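Local coordinates for protein homoserine O-acetyltransferase (Pseudomonas veronii, PDB 5EFZ) that hydrolyses ethyl acetate and other short-chain acetate esters as a homodimeric alpha/beta-hydrolase, a step in the bacterial degradation of small methyl ketones, at residues E26-G31 against E137-E142; L46-H51 against H132-E137. All coordinates share one frame; numbering follows the deposited sequence.

Contact 1 (E26-G31 against E137-E142); sequences ELINIG and EYFGIE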
ATOM      1  N   GLU A  26     -19.855  25.160  17.260  1.00 30.19           N
ATOM      2  CA  GLU A  26     -20.300  25.357  18.634  1.00 32.97           C
ATOM      3  C   GLU A  26     -19.909  24.147  19.468  1.00 28.55           C
ATOM      4  O   GLU A  26     -19.957  23.017  18.975  1.00 25.90           O
ATOM      5  CB  GLU A  26     -21.807  25.552  18.686  1.00 40.22           C
ATOM      6  CG  GLU A  26     -22.227  26.802  19.419  1.00 52.28           C
ATOM      7  CD  GLU A  26     -23.734  26.933  19.493  1.00 59.98           C
ATOM      8  OE1 GLU A  26     -24.416  26.385  18.590  1.00 59.49           O
ATOM      9  OE2 GLU A  26     -24.228  27.563  20.462  1.00 63.98           O
ATOM     10  N   LEU A  27     -19.528  24.368  20.721  1.00 28.16           N
ATOM     11  CA  LEU A  27     -19.218  23.242  21.625  1.00 27.48           C
ATOM     12  C   LEU A  27     -20.446  22.922  22.420  1.00 28.92           C
ATOM     13  O   LEU A  27     -20.913  23.762  23.206  1.00 31.74           O
ATOM     14  CB  LEU A  27     -18.080  23.559  22.597  1.00 31.73           C
ATOM     15  CG  LEU A  27     -16.625  23.343  22.242  1.00 37.01           C
ATOM     16  CD1 LEU A  27     -16.422  22.083  21.414  1.00 27.43           C
ATOM     17  CD2 LEU A  27     -16.119  24.571  21.515  1.00 46.07           C
ATOM     18  N   ILE A  28     -20.988  21.727  22.234  1.00 26.72           N
ATOM     19  CA  ILE A  28     -22.192  21.360  22.967  1.00 28.39           C
ATOM     20  C   ILE A  28     -21.905  20.266  23.979  1.00 28.68           C
ATOM     21  O   ILE A  28     -21.421  19.191  23.619  1.00 28.92           O
ATOM     22  CB  ILE A  28     -23.300  20.903  22.009  1.00 30.59           C
ATOM     23  CG1 ILE A  28     -23.685  22.074  21.097  1.00 33.55           C
ATOM     24  CG2 ILE A  28     -24.503  20.426  22.821  1.00 28.92           C
ATOM     25  CD1 ILE A  28     -24.476  21.684  19.888  1.00 35.56           C
ATOM     26  N   ASN A  29     -22.216  20.542  25.240  1.00 31.09           N
ATOM     27  CA  ASN A  29     -22.047  19.547  26.290  1.00 31.62           C
ATOM     28  C   ASN A  29     -23.220  18.604  26.289  1.00 28.35           C
ATOM     29  O   ASN A  29     -24.315  18.990  26.632  1.00 30.27           O
ATOM     30  CB  ASN A  29     -21.906  20.213  27.662  1.00 34.92           C
ATOM     31  CG  ASN A  29     -21.478  19.234  28.760  1.00 36.49           C
ATOM     32  OD1 ASN A  29     -21.520  18.008  28.591  1.00 37.64           O
ATOM     33  ND2 ASN A  29     -21.057  19.778  29.886  1.00 41.13           N
ATOM     34  N   ILE A  30     -23.011  17.355  25.918  1.00 28.69           N
ATOM     35  CA  ILE A  30     -24.129  16.430  25.960  1.00 32.51           C
ATOM     36  C   ILE A  30     -24.212  15.643  27.282  1.00 34.97           C
ATOM     37  O   ILE A  30     -25.053  14.763  27.430  1.00 35.93           O
ATOM     38  CB  ILE A  30     -24.069  15.450  24.804  1.00 31.61           C
ATOM     39  CG1 ILE A  30     -22.755  14.677  24.817  1.00 32.36           C
ATOM     40  CG2 ILE A  30     -24.264  16.166  23.446  1.00 27.77           C
ATOM     41  CD1 ILE A  30     -22.925  13.293  24.298  1.00 30.00           C
ATOM     42  N   GLY A  31     -23.343  15.959  28.236  1.00 33.66           N
ATOM     43  CA  GLY A  31     -23.392  15.325  29.549  1.00 32.93           C
ATOM     44  C   GLY A  31     -22.502  14.102  29.605  1.00 31.51           C
ATOM     45  O   GLY A  31     -21.640  13.913  28.737  1.00 30.97           O
ATOM     46  N   GLU A 137     -31.762  15.352  22.049  1.00 26.73           N
ATOM     47  CA  GLU A 137     -31.881  16.143  23.261  1.00 29.40           C
ATOM     48  C   GLU A 137     -31.545  17.615  23.061  1.00 28.79           C
ATOM     49  O   GLU A 137     -32.118  18.464  23.716  1.00 30.73           O
ATOM     50  CB  GLU A 137     -30.994  15.565  24.365  1.00 32.95           C
ATOM     51  CG  GLU A 137     -31.344  14.125  24.708  1.00 38.80           C
ATOM     52  CD  GLU A 137     -32.837  13.938  24.949  1.00 48.45           C
ATOM     53  OE1 GLU A 137     -33.337  14.456  25.969  1.00 50.30           O
ATOM     54  OE2 GLU A 137     -33.511  13.283  24.117  1.00 51.77           O
ATOM     55  N   TYR A 138     -30.634  17.932  22.160  1.00 25.18           N
ATOM     56  CA  TYR A 138     -30.265  19.335  21.943  1.00 27.14           C
ATOM     57  C   TYR A 138     -31.036  19.941  20.786  1.00 27.92           C
ATOM     58  O   TYR A 138     -31.594  21.020  20.919  1.00 30.19           O
ATOM     59  CB  TYR A 138     -28.746  19.481  21.717  1.00 32.78           C
ATOM     60  CG  TYR A 138     -28.327  20.924  21.470  1.00 39.35           C
ATOM     61  CD1 TYR A 138     -28.119  21.810  22.533  1.00 43.06           C
ATOM     62  CD2 TYR A 138     -28.179  21.411  20.176  1.00 40.56           C
ATOM     63  CE1 TYR A 138     -27.756  23.136  22.305  1.00 44.71           C
ATOM     64  CE2 TYR A 138     -27.819  22.727  19.939  1.00 43.76           C
ATOM     65  CZ  TYR A 138     -27.607  23.584  21.004  1.00 46.57           C
ATOM     66  OH  TYR A 138     -27.244  24.887  20.750  1.00 49.37           O
ATOM     67  N   PHE A 139     -31.123  19.242  19.659  1.00 25.72           N
ATOM     68  CA  PHE A 139     -31.828  19.806  18.510  1.00 23.41           C
ATOM     69  C   PHE A 139     -33.317  19.425  18.418  1.00 27.21           C
ATOM     70  O   PHE A 139     -34.067  20.072  17.682  1.00 29.45           O
ATOM     71  CB  PHE A 139     -31.151  19.374  17.211  1.00 22.83           C
ATOM     72  CG  PHE A 139     -29.797  19.981  16.977  1.00 27.28           C
ATOM     73  CD1 PHE A 139     -29.667  21.286  16.544  1.00 29.32           C
ATOM     74  CD2 PHE A 139     -28.651  19.221  17.162  1.00 26.79           C
ATOM     75  CE1 PHE A 139     -28.424  21.843  16.318  1.00 31.80           C
ATOM     76  CE2 PHE A 139     -27.388  19.763  16.938  1.00 26.87           C
ATOM     77  CZ  PHE A 139     -27.265  21.081  16.528  1.00 28.59           C
ATOM     78  N   GLY A 140     -33.745  18.370  19.119  1.00 24.82           N
ATOM     79  CA  GLY A 140     -35.138  17.942  19.050  1.00 24.31           C
ATOM     80  C   GLY A 140     -35.429  17.206  17.751  1.00 23.76           C
ATOM     81  O   GLY A 140     -36.583  17.068  17.318  1.00 24.47           O
ATOM     82  N   ILE A 141     -34.375  16.700  17.133  1.00 24.06           N
ATOM     83  CA  ILE A 141     -34.496  15.965  15.866  1.00 23.85           C
ATOM     84  C   ILE A 141     -34.775  14.481  16.152  1.00 26.11           C
ATOM     85  O   ILE A 141     -34.106  13.869  16.994  1.00 26.89           O
ATOM     86  CB  ILE A 141     -33.217  16.140  15.026  1.00 21.53           C
ATOM     87  CG1 ILE A 141     -33.111  17.590  14.545  1.00 21.96           C
ATOM     88  CG2 ILE A 141     -33.166  15.159  13.831  1.00 20.74           C
ATOM     89  CD1 ILE A 141     -31.706  17.929  14.002  1.00 22.92           C
ATOM     90  N   GLU A 142     -35.753  13.903  15.457  1.00 23.16           N
ATOM     91  CA  GLU A 142     -36.160  12.539  15.750  1.00 25.34           C
ATOM     92  C   GLU A 142     -35.967  11.562  14.577  1.00 23.66           C
ATOM     93  O   GLU A 142     -36.304  10.391  14.693  1.00 25.79           O
ATOM     94  CB  GLU A 142     -37.625  12.518  16.202  1.00 26.28           C
ATOM     95  CG  GLU A 142     -37.918  13.377  17.439  1.00 28.43           C
ATOM     96  CD  GLU A 142     -37.271  12.829  18.717  1.00 33.16           C
ATOM     97  OE1 GLU A 142     -36.725  11.694  18.703  1.00 33.82           O
ATOM     98  OE2 GLU A 142     -37.329  13.526  19.748  1.00 36.92           O
TER
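I28, on the edge strand 26-29, lays its side chain across the ring of Y138 at about a right angle. From CB the side chain divides. CG2, anti to the backbone N, comes within 3.9 Å of CD1 of Y138, near the root of that ring. CG1 takes the other course, anti to the carbonyl carbon (chi1 -63°), and its extended chain carries CD1 further along the ring to 3.5 Å from CE2 of Y138. Here the methyl forms a CH-pi contact, 3.8 Å from the Y138 ring centroid and 23° off the normal. In the alpha/beta-hydrolase fold of this esterase the strand borders the central sheet, and Y138 belongs to the last turn of helix 124-139, which ends before G140, a residue of positive phi. The same CD1 lies 4.4 Å from CZ of F139, whose ring in turn has CD2 of Y138 over its centre. Replacing I28 by an alanine removes CG1, CG2 and CD1 and is likely to strip the Y138 face of its methyl cover, opening a gap between strand and helix end. At the hydroxyl end of Y138, OE1 of E26 lies 3.9 Å from OH, with carboxylate and ring planes 79° apart.

Contact 2 (L46-H51 against H132-E137); sequences LAVAVH and HTLLTE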
ATOM      1  N   LEU A  46     -19.179  17.973  22.229  1.00 23.66           N
ATOM      2  CA  LEU A  46     -19.122  17.740  20.805  1.00 22.04           C
ATOM      3  C   LEU A  46     -19.034  19.080  20.098  1.00 21.90           C
ATOM      4  O   LEU A  46     -19.847  19.980  20.367  1.00 22.37           O
ATOM      5  CB  LEU A  46     -20.367  16.973  20.322  1.00 21.98           C
ATOM      6  CG  LEU A  46     -20.551  15.560  20.860  1.00 22.02           C
ATOM      7  CD1 LEU A  46     -21.879  14.987  20.281  1.00 23.79           C
ATOM      8  CD2 LEU A  46     -19.330  14.658  20.494  1.00 18.83           C
ATOM      9  N   ALA A  47     -18.045  19.203  19.216  1.00 21.86           N
ATOM     10  CA  ALA A  47     -17.910  20.359  18.330  1.00 23.51           C
ATOM     11  C   ALA A  47     -18.788  20.155  17.099  1.00 22.24           C
ATOM     12  O   ALA A  47     -18.606  19.179  16.350  1.00 20.32           O
ATOM     13  CB  ALA A  47     -16.452  20.568  17.917  1.00 19.80           C
ATOM     14  N   VAL A  48     -19.731  21.071  16.907  1.00 20.84           N
ATOM     15  CA  VAL A  48     -20.786  20.911  15.909  1.00 21.71           C
ATOM     16  C   VAL A  48     -20.864  22.147  15.015  1.00 24.56           C
ATOM     17  O   VAL A  48     -20.900  23.281  15.497  1.00 25.23           O
ATOM     18  CB  VAL A  48     -22.187  20.701  16.573  1.00 28.06           C
ATOM     19  CG1 VAL A  48     -23.264  20.445  15.500  1.00 21.78           C
ATOM     20  CG2 VAL A  48     -22.163  19.575  17.604  1.00 28.22           C
ATOM     21  N   ALA A  49     -20.947  21.934  13.711  1.00 23.63           N
ATOM     22  CA  ALA A  49     -21.136  23.049  12.783  1.00 21.86           C
ATOM     23  C   ALA A  49     -22.454  22.791  12.084  1.00 22.23           C
ATOM     24  O   ALA A  49     -22.697  21.680  11.651  1.00 22.82           O
ATOM     25  CB  ALA A  49     -19.960  23.143  11.769  1.00 21.27           C
ATOM     26  N   VAL A  50     -23.324  23.792  12.045  1.00 23.60           N
ATOM     27  CA  VAL A  50     -24.626  23.634  11.414  1.00 24.24           C
ATOM     28  C   VAL A  50     -24.709  24.522  10.199  1.00 32.11           C
ATOM     29  O   VAL A  50     -24.419  25.710  10.295  1.00 29.76           O
ATOM     30  CB  VAL A  50     -25.758  23.993  12.395  1.00 25.50           C
ATOM     31  CG1 VAL A  50     -27.146  23.822  11.734  1.00 29.49           C
ATOM     32  CG2 VAL A  50     -25.585  23.157  13.692  1.00 26.71           C
ATOM     33  N   HIS A  51     -25.128  23.962   9.064  1.00 24.86           N
ATOM     34  CA  HIS A  51     -25.305  24.752   7.859  1.00 25.79           C
ATOM     35  C   HIS A  51     -26.701  24.569   7.341  1.00 29.35           C
ATOM     36  O   HIS A  51     -27.046  23.468   6.944  1.00 28.74           O
ATOM     37  CB  HIS A  51     -24.298  24.336   6.792  1.00 26.27           C
ATOM     38  CG  HIS A  51     -22.881  24.410   7.256  1.00 29.25           C
ATOM     39  ND1 HIS A  51     -22.199  25.601   7.359  1.00 31.94           N
ATOM     40  CD2 HIS A  51     -22.033  23.444   7.686  1.00 29.40           C
ATOM     41  CE1 HIS A  51     -20.980  25.365   7.820  1.00 33.45           C
ATOM     42  NE2 HIS A  51     -20.853  24.065   8.014  1.00 30.67           N
ATOM     43  N   HIS A 132     -26.414  10.719  18.603  1.00 21.77           N
ATOM     44  CA  HIS A 132     -27.841  10.496  18.783  1.00 20.00           C
ATOM     45  C   HIS A 132     -28.374  11.330  19.955  1.00 22.40           C
ATOM     46  O   HIS A 132     -29.483  11.891  19.885  1.00 22.73           O
ATOM     47  CB  HIS A 132     -28.114   9.015  18.992  1.00 21.59           C
ATOM     48  CG  HIS A 132     -29.563   8.701  19.222  1.00 27.16           C
ATOM     49  ND1 HIS A 132     -30.095   8.538  20.479  1.00 27.91           N
ATOM     50  CD2 HIS A 132     -30.585   8.499  18.355  1.00 27.48           C
ATOM     51  CE1 HIS A 132     -31.387   8.271  20.385  1.00 28.99           C
ATOM     52  NE2 HIS A 132     -31.711   8.244  19.105  1.00 26.85           N
ATOM     53  N   THR A 133     -27.600  11.427  21.030  1.00 20.52           N
ATOM     54  CA  THR A 133     -28.035  12.228  22.186  1.00 22.09           C
ATOM     55  C   THR A 133     -28.085  13.701  21.802  1.00 20.76           C
ATOM     56  O   THR A 133     -29.009  14.422  22.167  1.00 23.69           O
ATOM     57  CB  THR A 133     -27.091  12.036  23.405  1.00 24.39           C
ATOM     58  OG1 THR A 133     -27.261  10.702  23.890  1.00 26.13           O
ATOM     59  CG2 THR A 133     -27.439  13.036  24.529  1.00 25.50           C
ATOM     60  N   LEU A 134     -27.080  14.130  21.042  1.00 22.70           N
ATOM     61  CA  LEU A 134     -27.020  15.498  20.553  1.00 20.22           C
ATOM     62  C   LEU A 134     -28.266  15.833  19.736  1.00 20.79           C
ATOM     63  O   LEU A 134     -28.930  16.850  19.958  1.00 22.89           O
ATOM     64  CB  LEU A 134     -25.765  15.680  19.689  1.00 20.98           C
ATOM     65  CG  LEU A 134     -25.678  17.026  18.962  1.00 23.33           C
ATOM     66  CD1 LEU A 134     -25.351  18.152  19.924  1.00 24.01           C
ATOM     67  CD2 LEU A 134     -24.643  16.923  17.830  1.00 24.52           C
ATOM     68  N   LEU A 135     -28.587  14.966  18.786  1.00 19.24           N
ATOM     69  CA  LEU A 135     -29.700  15.264  17.873  1.00 20.44           C
ATOM     70  C   LEU A 135     -31.035  15.287  18.597  1.00 22.73           C
ATOM     71  O   LEU A 135     -31.832  16.204  18.410  1.00 24.28           O
ATOM     72  CB  LEU A 135     -29.725  14.244  16.729  1.00 23.86           C
ATOM     73  CG  LEU A 135     -28.530  14.366  15.757  1.00 23.76           C
ATOM     74  CD1 LEU A 135     -28.476  13.129  14.858  1.00 24.17           C
ATOM     75  CD2 LEU A 135     -28.630  15.629  14.895  1.00 24.18           C
ATOM     76  N   THR A 136     -31.302  14.289  19.428  1.00 22.64           N
ATOM     77  CA  THR A 136     -32.632  14.232  20.061  1.00 23.98           C
ATOM     78  C   THR A 136     -32.783  15.232  21.199  1.00 26.22           C
ATOM     79  O   THR A 136     -33.805  15.889  21.311  1.00 27.10           O
ATOM     80  CB  THR A 136     -32.933  12.832  20.601  1.00 24.05           C
ATOM     81  OG1 THR A 136     -31.884  12.442  21.498  1.00 26.92           O
ATOM     82  CG2 THR A 136     -33.017  11.827  19.435  1.00 25.85           C
ATOM     83  N   GLU A 137     -31.762  15.352  22.049  1.00 26.73           N
ATOM     84  CA  GLU A 137     -31.881  16.143  23.261  1.00 29.40           C
ATOM     85  C   GLU A 137     -31.545  17.615  23.061  1.00 28.79           C
ATOM     86  O   GLU A 137     -32.118  18.464  23.716  1.00 30.73           O
ATOM     87  CB  GLU A 137     -30.994  15.565  24.365  1.00 32.95           C
ATOM     88  CG  GLU A 137     -31.344  14.125  24.708  1.00 38.80           C
ATOM     89  CD  GLU A 137     -32.837  13.938  24.949  1.00 48.45           C
ATOM     90  OE1 GLU A 137     -33.337  14.456  25.969  1.00 50.30           O
ATOM     91  OE2 GLU A 137     -33.511  13.283  24.117  1.00 51.77           O
TER
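Strand 46-51 and the helical turn 132-137 come closest at L46 and L134, whose CA atoms stand 8.2 Å apart, a separation bridged by side chains alone. This is helix-on-sheet packing within the alpha/beta-hydrolase fold: strand 45-51 is the second strand from one edge of the central mixed sheet, and helix 124-139 lies against one face of it. Along the strand, L46 and V48 alternate with A47 and A49, so that the two larger residues direct their side chains to the helix. Both converge on L134. Its CG is anti to the backbone N (chi1 172°), which carries the forked end of the leucine away from the helix and down to the sheet. L46 crosses L134 obliquely, its CD1 methyl resting 4.0 Å from CB of L134, close to the helix backbone. V48 instead reaches for the end of the same leucine, and the two side chains meet tip to tip. All three residues are buried and the interface is wholly apolar, held by the fit of methyl groups. I28 of strand 26-29 and V96 of strand 92-96 also touch L134, as does F139 from the same helix. Within the helix, the backbone N of T136 donates to O of H132 at 3.0 Å, while CG2 of T136 lies over one face of the H132 imidazole. At the sheet, CG2 of V48 meets CD2 of L134 at 3.6 Å and stands farther from its other methyl, CD1, at 4.2 Å.

Overall arrangement
After the short helix 19-22 the chain forms strand 26-29 and, beyond the antiparallel pair 33-34 and 40-41, returns as strand 45-51, which pairs with it antiparallel; the backbone bonds E26 N to V48 O and I28 N to L46 O join the strands of the two contacts. Only after strands 61-65 and 92-96 does helix 124-139 arrive. It closes contact 2 over 80 intervening residues, and its end closes contact 1 over 105, so the contact 2 loop is nested inside that of contact 1. Successive portions of one helix, sharing E137, thereby tie down two adjacent strands at one border of the central sheet. The contact centres are about 5 Å apart, away from the inferred catalytic residues.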